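Local coordinates for probable oxidoreductase (Pseudomonas aeruginosa, PDB 4B7C), which probably catalyses an NADP(H)-dependent oxidation or reduction of a still undefined substrate, as a member of the medium-chain dehydrogenase/reductase family, at residues N149-V154 and K241-L246; D206-L211 and L235-F240; D220-N225 and E229-V234; L266-L269 and R274-G277. All coordinates share one frame; numbering follows the deposited sequence.

Contact 1: N149-V154 and K241-L246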
loop_
_atom_site.group_PDB
_atom_site.type_symbol
_atom_site.label_atom_id
_atom_site.label_comp_id
_atom_site.label_asym_id
_atom_site.label_seq_id
_atom_site.Cartn_x
_atom_site.Cartn_y
_atom_site.Cartn_z
ATOM N N ASN B 149 -2.631 11.171 19.053
ATOM C CA ASN B 149 -3.736 11.799 19.790
ATOM C C ASN B 149 -4.630 12.606 18.851
ATOM O O ASN B 149 -4.147 13.382 18.031
ATOM C CB ASN B 149 -3.188 12.707 20.893
ATOM C CG ASN B 149 -4.260 13.242 21.823
ATOM O OD1 ASN B 149 -4.953 12.484 22.503
ATOM N ND2 ASN B 149 -4.363 14.560 21.893
ATOM N N GLY B 150 -5.933 12.379 18.943
ATOM C CA GLY B 150 -6.912 13.130 18.156
ATOM C C GLY B 150 -7.183 12.585 16.766
ATOM O O GLY B 150 -8.113 13.028 16.089
ATOM N N GLU B 151 -6.383 11.619 16.326
ATOM C CA GLU B 151 -6.604 11.004 15.013
ATOM C C GLU B 151 -7.799 10.073 15.046
ATOM O O GLU B 151 -8.184 9.566 16.100
ATOM C CB GLU B 151 -5.366 10.235 14.529
ATOM C CG GLU B 151 -4.220 11.133 14.077
ATOM C CD GLU B 151 -3.078 10.365 13.415
ATOM O OE1 GLU B 151 -2.806 9.207 13.796
ATOM O OE2 GLU B 151 -2.442 10.930 12.509
ATOM N N THR B 152 -8.385 9.856 13.879
ATOM C CA THR B 152 -9.506 8.937 13.732
ATOM C C THR B 152 -9.010 7.580 13.247
ATOM O O THR B 152 -8.398 7.459 12.178
ATOM C CB THR B 152 -10.586 9.496 12.779
ATOM O OG1 THR B 152 -11.144 10.683 13.360
ATOM C CG2 THR B 152 -11.698 8.502 12.564
ATOM N N VAL B 153 -9.270 6.569 14.067
ATOM C CA VAL B 153 -8.883 5.201 13.796
ATOM C C VAL B 153 -10.112 4.368 13.521
ATOM O O VAL B 153 -11.032 4.298 14.342
ATOM C CB VAL B 153 -8.112 4.590 14.981
ATOM C CG1 VAL B 153 -7.739 3.147 14.682
ATOM C CG2 VAL B 153 -6.875 5.416 15.263
ATOM N N VAL B 154 -10.130 3.730 12.359
ATOM C CA VAL B 154 -11.190 2.802 12.003
ATOM C C VAL B 154 -10.679 1.363 12.017
ATOM O O VAL B 154 -9.570 1.056 11.547
ATOM C CB VAL B 154 -11.784 3.133 10.626
ATOM C CG1 VAL B 154 -12.772 2.060 10.197
ATOM C CG2 VAL B 154 -12.427 4.513 10.647
ATOM N N LYS B 241 -2.192 11.430 4.251
ATOM C CA LYS B 241 -1.141 10.722 5.020
ATOM C C LYS B 241 -1.693 9.605 5.925
ATOM O O LYS B 241 -1.106 9.263 6.952
ATOM C CB LYS B 241 -0.265 11.700 5.831
ATOM C CG LYS B 241 0.680 12.510 4.939
ATOM C CD LYS B 241 1.719 13.417 5.536
ATOM C CE LYS B 241 2.982 13.552 4.680
ATOM N NZ LYS B 241 3.864 12.355 4.593
ATOM N N ALA B 242 -2.816 9.024 5.516
ATOM C CA ALA B 242 -3.405 7.912 6.234
ATOM C C ALA B 242 -2.477 6.709 6.218
ATOM O O ALA B 242 -1.675 6.537 5.293
ATOM C CB ALA B 242 -4.728 7.526 5.607
ATOM N N ARG B 243 -2.623 5.866 7.230
ATOM C CA ARG B 243 -1.927 4.580 7.291
ATOM C C ARG B 243 -2.943 3.472 7.352
ATOM O O ARG B 243 -3.830 3.466 8.211
ATOM C CB ARG B 243 -1.008 4.499 8.501
ATOM C CG ARG B 243 0.238 5.356 8.384
ATOM C CD ARG B 243 -0.033 6.809 8.758
ATOM N NE ARG B 243 -0.278 7.021 10.154
ATOM C CZ ARG B 243 -1.060 7.964 10.668
ATOM N NH1 ARG B 243 -1.780 8.833 9.941
ATOM N NH2 ARG B 243 -1.116 8.010 11.971
ATOM N N ILE B 244 -2.814 2.539 6.426
ATOM C CA ILE B 244 -3.616 1.335 6.404
ATOM C C ILE B 244 -2.731 0.155 6.770
ATOM O O ILE B 244 -1.730 -0.118 6.091
ATOM C CB ILE B 244 -4.240 1.072 5.027
ATOM C CG1 ILE B 244 -5.172 2.231 4.647
ATOM C CG2 ILE B 244 -4.993 -0.249 5.020
ATOM C CD1 ILE B 244 -5.921 2.000 3.355
ATOM N N VAL B 245 -3.084 -0.537 7.852
ATOM C CA VAL B 245 -2.343 -1.725 8.249
ATOM C C VAL B 245 -3.148 -2.967 7.935
ATOM O O VAL B 245 -4.301 -3.107 8.356
ATOM C CB VAL B 245 -1.897 -1.678 9.732
ATOM C CG1 VAL B 245 -3.061 -1.426 10.655
ATOM C CG2 VAL B 245 -1.181 -2.967 10.100
ATOM N N LEU B 246 -2.532 -3.859 7.161
ATOM C CA LEU B 246 -3.151 -5.113 6.769
ATOM C C LEU B 246 -2.666 -6.245 7.680
ATOM O O LEU B 246 -1.470 -6.572 7.707
ATOM C CB LEU B 246 -2.814 -5.474 5.321
ATOM C CG LEU B 246 -3.128 -4.427 4.259
ATOM C CD1 LEU B 246 -2.699 -4.980 2.897
ATOM C CD2 LEU B 246 -4.605 -4.047 4.274
#

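Contact 2: D206-L211 and L235-F240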
loop_
_atom_site.group_PDB
_atom_site.type_symbol
_atom_site.label_atom_id
_atom_site.label_comp_id
_atom_site.label_asym_id
_atom_site.label_seq_id
_atom_site.Cartn_x
_atom_site.Cartn_y
_atom_site.Cartn_z
ATOM N N ASP B 206 -25.817 1.172 5.613
ATOM C CA ASP B 206 -24.865 1.471 4.538
ATOM C C ASP B 206 -23.542 1.958 5.132
ATOM O O ASP B 206 -23.513 2.923 5.902
ATOM C CB ASP B 206 -25.421 2.516 3.570
ATOM C CG ASP B 206 -24.436 2.856 2.448
ATOM O OD1 ASP B 206 -24.192 1.993 1.575
ATOM O OD2 ASP B 206 -23.912 3.994 2.449
ATOM N N LEU B 207 -22.451 1.296 4.756
ATOM C CA LEU B 207 -21.122 1.583 5.328
ATOM C C LEU B 207 -20.662 3.012 5.051
ATOM O O LEU B 207 -20.227 3.716 5.960
ATOM C CB LEU B 207 -20.076 0.589 4.811
ATOM C CG LEU B 207 -18.650 0.802 5.373
ATOM C CD1 LEU B 207 -18.584 1.112 6.872
ATOM C CD2 LEU B 207 -17.788 -0.409 5.048
ATOM N N ALA B 208 -20.783 3.438 3.795
ATOM C CA ALA B 208 -20.420 4.809 3.395
ATOM C C ALA B 208 -21.143 5.873 4.226
ATOM O O ALA B 208 -20.526 6.833 4.705
ATOM C CB ALA B 208 -20.690 5.027 1.914
ATOM N N ALA B 209 -22.451 5.694 4.393
ATOM C CA ALA B 209 -23.268 6.592 5.226
ATOM C C ALA B 209 -22.788 6.575 6.678
ATOM O O ALA B 209 -22.655 7.621 7.331
ATOM C CB ALA B 209 -24.740 6.196 5.154
ATOM N N GLY B 210 -22.520 5.374 7.174
ATOM C CA GLY B 210 -21.991 5.208 8.529
ATOM C C GLY B 210 -20.663 5.935 8.710
ATOM O O GLY B 210 -20.449 6.634 9.705
ATOM N N LEU B 211 -19.776 5.781 7.729
ATOM C CA LEU B 211 -18.458 6.428 7.766
ATOM C C LEU B 211 -18.576 7.945 7.731
ATOM O O LEU B 211 -17.835 8.645 8.431
ATOM C CB LEU B 211 -17.568 5.937 6.610
ATOM C CG LEU B 211 -17.084 4.493 6.707
ATOM C CD1 LEU B 211 -16.483 4.032 5.395
ATOM C CD2 LEU B 211 -16.074 4.378 7.839
ATOM N N LEU B 235 -11.295 2.967 1.897
ATOM C CA LEU B 235 -10.314 3.694 1.060
ATOM C C LEU B 235 -10.856 5.005 0.492
ATOM O O LEU B 235 -10.106 5.961 0.323
ATOM C CB LEU B 235 -9.828 2.810 -0.094
ATOM C CG LEU B 235 -8.694 1.838 0.272
ATOM C CD1 LEU B 235 -8.553 0.712 -0.728
ATOM C CD2 LEU B 235 -7.387 2.609 0.405
ATOM N N THR B 236 -12.162 5.069 0.235
ATOM C CA THR B 236 -12.778 6.312 -0.271
ATOM C C THR B 236 -12.802 7.433 0.772
ATOM O O THR B 236 -13.023 8.594 0.428
ATOM C CB THR B 236 -14.215 6.086 -0.779
ATOM O OG1 THR B 236 -15.087 5.782 0.320
ATOM C CG2 THR B 236 -14.239 4.945 -1.778
ATOM N N ARG B 237 -12.556 7.095 2.038
ATOM C CA ARG B 237 -12.693 8.061 3.141
ATOM C C ARG B 237 -11.422 8.327 3.929
ATOM O O ARG B 237 -11.450 9.031 4.947
ATOM C CB ARG B 237 -13.804 7.599 4.087
ATOM C CG ARG B 237 -15.155 7.568 3.390
ATOM C CD ARG B 237 -15.538 8.926 2.736
ATOM N NE ARG B 237 -16.957 8.810 2.597
ATOM C CZ ARG B 237 -17.850 9.082 3.536
ATOM N NH1 ARG B 237 -17.494 9.606 4.710
ATOM N NH2 ARG B 237 -19.118 8.848 3.253
ATOM N N ILE B 238 -10.302 7.777 3.464
ATOM C CA ILE B 238 -9.036 7.991 4.165
ATOM C C ILE B 238 -8.578 9.433 4.034
ATOM O O ILE B 238 -8.853 10.109 3.034
ATOM C CB ILE B 238 -7.904 7.028 3.712
ATOM C CG1 ILE B 238 -7.602 7.151 2.222
ATOM C CG2 ILE B 238 -8.263 5.575 4.003
ATOM C CD1 ILE B 238 -6.359 6.397 1.793
ATOM N N ALA B 239 -7.900 9.902 5.068
ATOM C CA ALA B 239 -7.347 11.245 5.095
ATOM C C ALA B 239 -5.966 11.306 4.455
ATOM O O ALA B 239 -5.328 10.283 4.207
ATOM C CB ALA B 239 -7.240 11.732 6.532
ATOM N N PHE B 240 -5.517 12.533 4.234
ATOM C CA PHE B 240 -4.148 12.829 3.847
ATOM C C PHE B 240 -3.164 12.149 4.816
ATOM O O PHE B 240 -3.298 12.272 6.031
ATOM C CB PHE B 240 -3.948 14.355 3.836
ATOM C CG PHE B 240 -2.538 14.796 3.552
ATOM C CD1 PHE B 240 -1.928 14.506 2.332
ATOM C CD2 PHE B 240 -1.832 15.543 4.489
ATOM C CE1 PHE B 240 -0.636 14.929 2.069
ATOM C CE2 PHE B 240 -0.537 15.968 4.230
ATOM C CZ PHE B 240 0.063 15.665 3.017
#

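Contact 3: D220-N225 and E229-V234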
loop_
_atom_site.group_PDB
_atom_site.type_symbol
_atom_site.label_atom_id
_atom_site.label_comp_id
_atom_site.label_asym_id
_atom_site.label_seq_id
_atom_site.Cartn_x
_atom_site.Cartn_y
_atom_site.Cartn_z
ATOM N N ASP B 220 -7.690 8.416 9.537
ATOM C CA ASP B 220 -6.225 8.531 9.643
ATOM C C ASP B 220 -5.525 7.184 9.692
ATOM O O ASP B 220 -4.430 7.021 9.156
ATOM C CB ASP B 220 -5.840 9.308 10.893
ATOM C CG ASP B 220 -6.319 10.743 10.849
ATOM O OD1 ASP B 220 -5.853 11.483 9.956
ATOM O OD2 ASP B 220 -7.164 11.118 11.698
ATOM N N VAL B 221 -6.135 6.237 10.397
ATOM C CA VAL B 221 -5.607 4.874 10.473
ATOM C C VAL B 221 -6.722 3.896 10.232
ATOM O O VAL B 221 -7.778 3.974 10.873
ATOM C CB VAL B 221 -4.962 4.550 11.831
ATOM C CG1 VAL B 221 -4.512 3.093 11.859
ATOM C CG2 VAL B 221 -3.804 5.487 12.112
ATOM N N PHE B 222 -6.503 2.994 9.291
ATOM C CA PHE B 222 -7.398 1.870 9.089
ATOM C C PHE B 222 -6.678 0.575 9.441
ATOM O O PHE B 222 -5.680 0.187 8.814
ATOM C CB PHE B 222 -7.952 1.819 7.665
ATOM C CG PHE B 222 -8.878 0.661 7.409
ATOM C CD1 PHE B 222 -9.871 0.323 8.326
ATOM C CD2 PHE B 222 -8.775 -0.093 6.257
ATOM C CE1 PHE B 222 -10.721 -0.737 8.091
ATOM C CE2 PHE B 222 -9.627 -1.152 6.013
ATOM C CZ PHE B 222 -10.597 -1.481 6.936
ATOM N N PHE B 223 -7.206 -0.089 10.462
ATOM C CA PHE B 223 -6.728 -1.392 10.909
ATOM C C PHE B 223 -7.603 -2.425 10.248
ATOM O O PHE B 223 -8.764 -2.611 10.639
ATOM C CB PHE B 223 -6.809 -1.487 12.451
ATOM C CG PHE B 223 -6.025 -2.631 13.052
ATOM C CD1 PHE B 223 -6.370 -3.943 12.811
ATOM C CD2 PHE B 223 -4.954 -2.383 13.899
ATOM C CE1 PHE B 223 -5.649 -4.985 13.374
ATOM C CE2 PHE B 223 -4.234 -3.423 14.466
ATOM C CZ PHE B 223 -4.568 -4.718 14.190
ATOM N N ASP B 224 -7.044 -3.142 9.277
ATOM C CA ASP B 224 -7.826 -4.075 8.453
ATOM C C ASP B 224 -7.590 -5.544 8.769
ATOM O O ASP B 224 -6.483 -6.072 8.608
ATOM C CB ASP B 224 -7.578 -3.840 6.954
ATOM C CG ASP B 224 -8.598 -4.563 6.073
ATOM O OD1 ASP B 224 -9.686 -4.949 6.564
ATOM O OD2 ASP B 224 -8.337 -4.726 4.867
ATOM N N ASN B 225 -8.657 -6.194 9.225
ATOM C CA ASN B 225 -8.663 -7.635 9.493
ATOM C C ASN B 225 -9.483 -8.427 8.498
ATOM O O ASN B 225 -9.463 -9.646 8.522
ATOM C CB ASN B 225 -9.219 -7.914 10.899
ATOM C CG ASN B 225 -8.343 -7.339 11.985
ATOM O OD1 ASN B 225 -7.182 -7.732 12.120
ATOM N ND2 ASN B 225 -8.878 -6.381 12.744
ATOM N N GLU B 229 -14.814 -5.737 0.348
ATOM C CA GLU B 229 -15.581 -4.527 0.044
ATOM C C GLU B 229 -15.479 -3.490 1.154
ATOM O O GLU B 229 -15.500 -2.278 0.900
ATOM C CB GLU B 229 -17.046 -4.894 -0.205
ATOM C CG GLU B 229 -17.902 -3.762 -0.759
ATOM C CD GLU B 229 -19.365 -4.151 -0.922
ATOM O OE1 GLU B 229 -19.684 -5.367 -0.901
ATOM O OE2 GLU B 229 -20.200 -3.231 -1.071
ATOM N N ILE B 230 -15.347 -3.963 2.387
ATOM C CA ILE B 230 -15.169 -3.059 3.516
ATOM C C ILE B 230 -13.900 -2.209 3.350
ATOM O O ILE B 230 -13.921 -0.985 3.524
ATOM C CB ILE B 230 -15.138 -3.818 4.857
ATOM C CG1 ILE B 230 -16.545 -4.323 5.207
ATOM C CG2 ILE B 230 -14.640 -2.896 5.958
ATOM C CD1 ILE B 230 -16.598 -5.252 6.402
ATOM N N LEU B 231 -12.799 -2.860 3.007
ATOM C CA LEU B 231 -11.530 -2.161 2.751
ATOM C C LEU B 231 -11.693 -1.151 1.615
ATOM O O LEU B 231 -11.281 0.008 1.723
ATOM C CB LEU B 231 -10.427 -3.167 2.394
ATOM C CG LEU B 231 -9.142 -2.608 1.767
ATOM C CD1 LEU B 231 -8.462 -1.621 2.687
ATOM C CD2 LEU B 231 -8.226 -3.766 1.399
ATOM N N ASP B 232 -12.320 -1.604 0.542
ATOM C CA ASP B 232 -12.491 -0.766 -0.654
ATOM C C ASP B 232 -13.307 0.489 -0.351
ATOM O O ASP B 232 -12.996 1.569 -0.841
ATOM C CB ASP B 232 -13.145 -1.562 -1.781
ATOM C CG ASP B 232 -12.582 -1.210 -3.154
ATOM O OD1 ASP B 232 -11.659 -0.369 -3.237
ATOM O OD2 ASP B 232 -13.071 -1.787 -4.151
ATOM N N THR B 233 -14.339 0.339 0.483
ATOM C CA THR B 233 -15.176 1.470 0.886
ATOM C C THR B 233 -14.442 2.405 1.828
ATOM O O THR B 233 -14.549 3.628 1.726
ATOM C CB THR B 233 -16.486 0.998 1.555
ATOM O OG1 THR B 233 -17.194 0.143 0.652
ATOM C CG2 THR B 233 -17.372 2.182 1.917
ATOM N N VAL B 234 -13.684 1.839 2.755
ATOM C CA VAL B 234 -12.902 2.647 3.686
ATOM C C VAL B 234 -11.880 3.523 2.950
ATOM O O VAL B 234 -11.634 4.670 3.327
ATOM C CB VAL B 234 -12.206 1.751 4.733
ATOM C CG1 VAL B 234 -11.234 2.564 5.567
ATOM C CG2 VAL B 234 -13.258 1.074 5.607
#

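Contact 4: L266-L269 and R274-G277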
loop_
_atom_site.group_PDB
_atom_site.type_symbol
_atom_site.label_atom_id
_atom_site.label_comp_id
_atom_site.label_asym_id
_atom_site.label_seq_id
_atom_site.Cartn_x
_atom_site.Cartn_y
_atom_site.Cartn_z
ATOM N N LEU B 266 -6.111 3.635 -5.633
ATOM C CA LEU B 266 -5.506 4.915 -6.043
ATOM C C LEU B 266 -5.803 6.050 -5.081
ATOM O O LEU B 266 -5.195 7.118 -5.147
ATOM C CB LEU B 266 -5.911 5.296 -7.471
ATOM C CG LEU B 266 -5.158 4.540 -8.569
ATOM C CD1 LEU B 266 -5.747 4.854 -9.942
ATOM C CD2 LEU B 266 -3.666 4.886 -8.520
ATOM N N SER B 267 -6.733 5.826 -4.157
ATOM C CA SER B 267 -6.917 6.754 -3.038
ATOM C C SER B 267 -5.602 6.944 -2.277
ATOM O O SER B 267 -5.353 7.995 -1.692
ATOM C CB SER B 267 -8.017 6.255 -2.090
ATOM O OG SER B 267 -8.223 7.200 -1.057
ATOM N N LEU B 268 -4.769 5.912 -2.274
ATOM C CA LEU B 268 -3.412 5.993 -1.667
ATOM C C LEU B 268 -2.522 7.018 -2.345
ATOM O O LEU B 268 -1.700 7.675 -1.697
ATOM C CB LEU B 268 -2.717 4.636 -1.711
ATOM C CG LEU B 268 -3.340 3.497 -0.908
ATOM C CD1 LEU B 268 -2.650 2.178 -1.223
ATOM C CD2 LEU B 268 -3.316 3.809 0.581
ATOM N N LEU B 269 -2.716 7.181 -3.646
ATOM C CA LEU B 269 -2.047 8.246 -4.412
ATOM C C LEU B 269 -2.644 9.624 -4.095
ATOM O O LEU B 269 -1.938 10.551 -3.699
ATOM C CB LEU B 269 -2.141 7.954 -5.918
ATOM C CG LEU B 269 -1.599 9.011 -6.893
ATOM C CD1 LEU B 269 -0.166 9.388 -6.593
ATOM C CD2 LEU B 269 -1.693 8.477 -8.310
ATOM N N ARG B 274 -0.328 5.378 2.969
ATOM C CA ARG B 274 0.484 4.169 3.027
ATOM C C ARG B 274 -0.363 2.961 3.391
ATOM O O ARG B 274 -1.185 3.016 4.313
ATOM C CB ARG B 274 1.602 4.363 4.054
ATOM C CG ARG B 274 2.456 3.137 4.315
ATOM C CD ARG B 274 3.398 3.362 5.485
ATOM N NE ARG B 274 4.255 4.520 5.268
ATOM C CZ ARG B 274 4.421 5.540 6.113
ATOM N NH1 ARG B 274 3.804 5.576 7.289
ATOM N NH2 ARG B 274 5.240 6.535 5.779
ATOM N N MET B 275 -0.160 1.877 2.656
ATOM C CA MET B 275 -0.779 0.601 2.956
ATOM C C MET B 275 0.330 -0.420 3.184
ATOM O O MET B 275 1.156 -0.668 2.302
ATOM C CB MET B 275 -1.700 0.131 1.831
ATOM C CG MET B 275 -2.393 -1.198 2.101
ATOM S SD MET B 275 -3.436 -1.773 0.747
ATOM C CE MET B 275 -4.855 -0.776 1.101
ATOM N N GLU B 276 0.311 -1.046 4.358
ATOM C CA GLU B 276 1.403 -1.915 4.776
ATOM C C GLU B 276 0.946 -3.168 5.508
ATOM O O GLU B 276 0.083 -3.122 6.389
ATOM C CB GLU B 276 2.383 -1.133 5.646
ATOM C CG GLU B 276 3.644 -1.901 5.991
ATOM C CD GLU B 276 4.699 -1.041 6.668
ATOM O OE1 GLU B 276 4.606 0.198 6.621
ATOM O OE2 GLU B 276 5.640 -1.618 7.233
ATOM N N GLY B 277 1.548 -4.289 5.135
ATOM C CA GLY B 277 1.267 -5.563 5.765
ATOM C C GLY B 277 2.200 -5.849 6.930
ATOM O O GLY B 277 3.321 -5.342 6.981
#

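Contact 1: N149-V154 and K241-L246
At one rim of the parallel Rossmann sheet, Glu151 and Arg243 form a salt bridge between two strands that are not neighbours. Glu151 stands just ahead of strand 152-155, and Arg243 near the start of strand 242-246. Bends at chi2 and chi3 (82° and 70°) fold the arginine chain round, so that its guanidinium presents an edge to the carboxylate. The two side chains meet at about a right angle. NH2 of Arg243 donates to OE1 of Glu151 at 2.8 Å, nearly in the guanidinium plane and on the syn lone pair of the oxygen. Two weak bonds run to OE2 of Glu151, from NH2 (3.3 Å) and NH1 (3.4 Å) of Arg243; the two planes are 43° apart, a twisted version of the flat two-pronged pairing. Rotation of the guanidinium is restrained further by NH1 of Arg243, which reaches O of Lys241 at 3.1 Å, and by bonds from NE to Gly145 O and NH2 to Gln146 O. Lys148 N also donates to OE1 of Glu151. Between the bridged strands runs strand 219-224, whose Asp220 touches Glu151 and whose Val221 lies against Arg243, while helix 132-145 ends beside the guanidinium.

Contact 2: D206-L211 and L235-F240
Leu211, in the first helical turns of 207-214, and Arg237, in the turn after helix 228-235, approach each other with their CA atoms 7.6 Å apart. Arg237 does nearly all the reaching. CG of this arginine lies anti to the carbonyl carbon (chi1 -63°), and a further bend at chi2 lays its guanidinium against the helix. Leu211 CB sits over one face of that group, 4.1 Å above its plane and displaced toward the rim. NH1 of Arg237 comes to 3.6 Å from the carbonyl carbon C of Leu211. The other terminal nitrogen, NH2 of Arg237, is 2.9 Å from the carbonyl O of Ala208, yet the angle is too poor for a hydrogen bond, and the oxygen approaches obliquely to the guanidinium. The contact is thus mainly van der Waals, with the charged group laid along backbone atoms and Leu211 CB, and any attraction to the carbonyl O is probably electrostatic. At the start of the helix, Asp206 is the N-cap: its OD2 accepts from Ala209 N at 3.0 Å. Asp206 OD2 stays 6.9 Å from NH2 of Arg237, which leaves only a probable, distant electrostatic attraction between these opposite charges. Leu211 turns its branched end inward onto Ile200, Ile219 and Thr233, and backbone bonds tie Arg237 and Ala239 to Ile219. The setting is that of a beta-alpha-beta crossover in a Rossmann domain: helix 207-214 carries the chain from outermost strand 198-201, past two strands, to strand 219-224.

Contact 3: D220-N225 and E229-V234
OD1 of Asp224 is gripped by three donors, Ser156 OG and the backbone N atoms of Val226 and Gly227, while OD2 of the same carboxylate lies against Leu231. The bond to Val226 N makes this an Asx turn, placed where a Rossmann strand, 219-224, passes into helix 228-235. Strand and helix segments then run almost exactly antiparallel, at 174°, with their axes 10.2 Å apart. OD2 of Asp224 is 3.6 Å from CB of Leu231, the two side chains crossing at about a right angle, so the carboxylate has its polar grip on one oxygen and an aliphatic wall at the other.

The apolar centre of the contact is the ring of Phe222. With CG anti to the backbone N (chi1 180°), the ring projects from the strand toward the helix. CG1 of Val234 lies over one face, 3.7 Å from the ring centroid and 17° off the normal, a CH-pi contact; CA of Asp224 lies over the opposite face, offset toward the rim. Leu231 meets the edge instead, its CD1 3.6 Å from CE2 of Phe222 and near the ring plane. Ile230 adds a looser contact near CZ. On the helix itself, the carbonyl O of Glu229 accepts from Thr233 twice, from N at 2.9 Å and from OG1 at 3.0 Å, the two donors arriving from opposite faces of the carbonyl plane.

Contact 4: L266-L269 and R274-G277
Arg274 opens strand 274-277 by offering backbone to Leu268: CD2 of the leucine rests 4.1 Å from N of Arg274, while the arginine side chain departs on the other side of the strand. Met275 comes next and turns its CB toward the helix, where CD1 of Leu268 meets it at 3.8 Å. The two side chains cross at about a right angle. CG of Met275 is trans to its backbone N (chi1 -179°), which carries the thioether on past the leucine toward Ile244 and Leu246 of the adjoining strand. Glu276 and Arg274 each form a salt bridge with the other's counterpart in the second subunit, OE1 of the glutamate to NE of the arginine, and residues 274 to 276 pair antiparallel with a strand of that subunit, so the sheet continues through the dimer interface, as in many dimers of medium-chain dehydrogenases. Helix 267-270 and the strand belong to the last beta-alpha-beta unit of this sheet. Between 266-269 and 274-277 no hydrogen bond is made; a single leucine fork straddles the strand's first two residues, and cohesion there probably rests on dispersion and the burial of Leu268 and Met275.

All four contacts belong to the Rossmann domain, which in this family binds the nicotinamide cofactor, here probably NADP(H). Strand 219-224 of contact 3 separates the two strands bridged in contact 1, with Val154 N bonded to Val221 O at 2.8 Å. On the other flank of strand 242-246, Ile244 N reaches Arg274 O of contact 4 at 2.7 Å. On the face carrying helices 228-235 and 267-270, Leu235 O of contact 2 and Ser267 OG of contact 4 are 2.6 Å apart, and Leu231 CD1 of contact 3 touches Met275 CE at 4.0 Å. Contacts 2 and 3, centres about 9 Å apart, are joined by Leu207 packing on Thr233, and contact 4 lies most fully at the dimer interface.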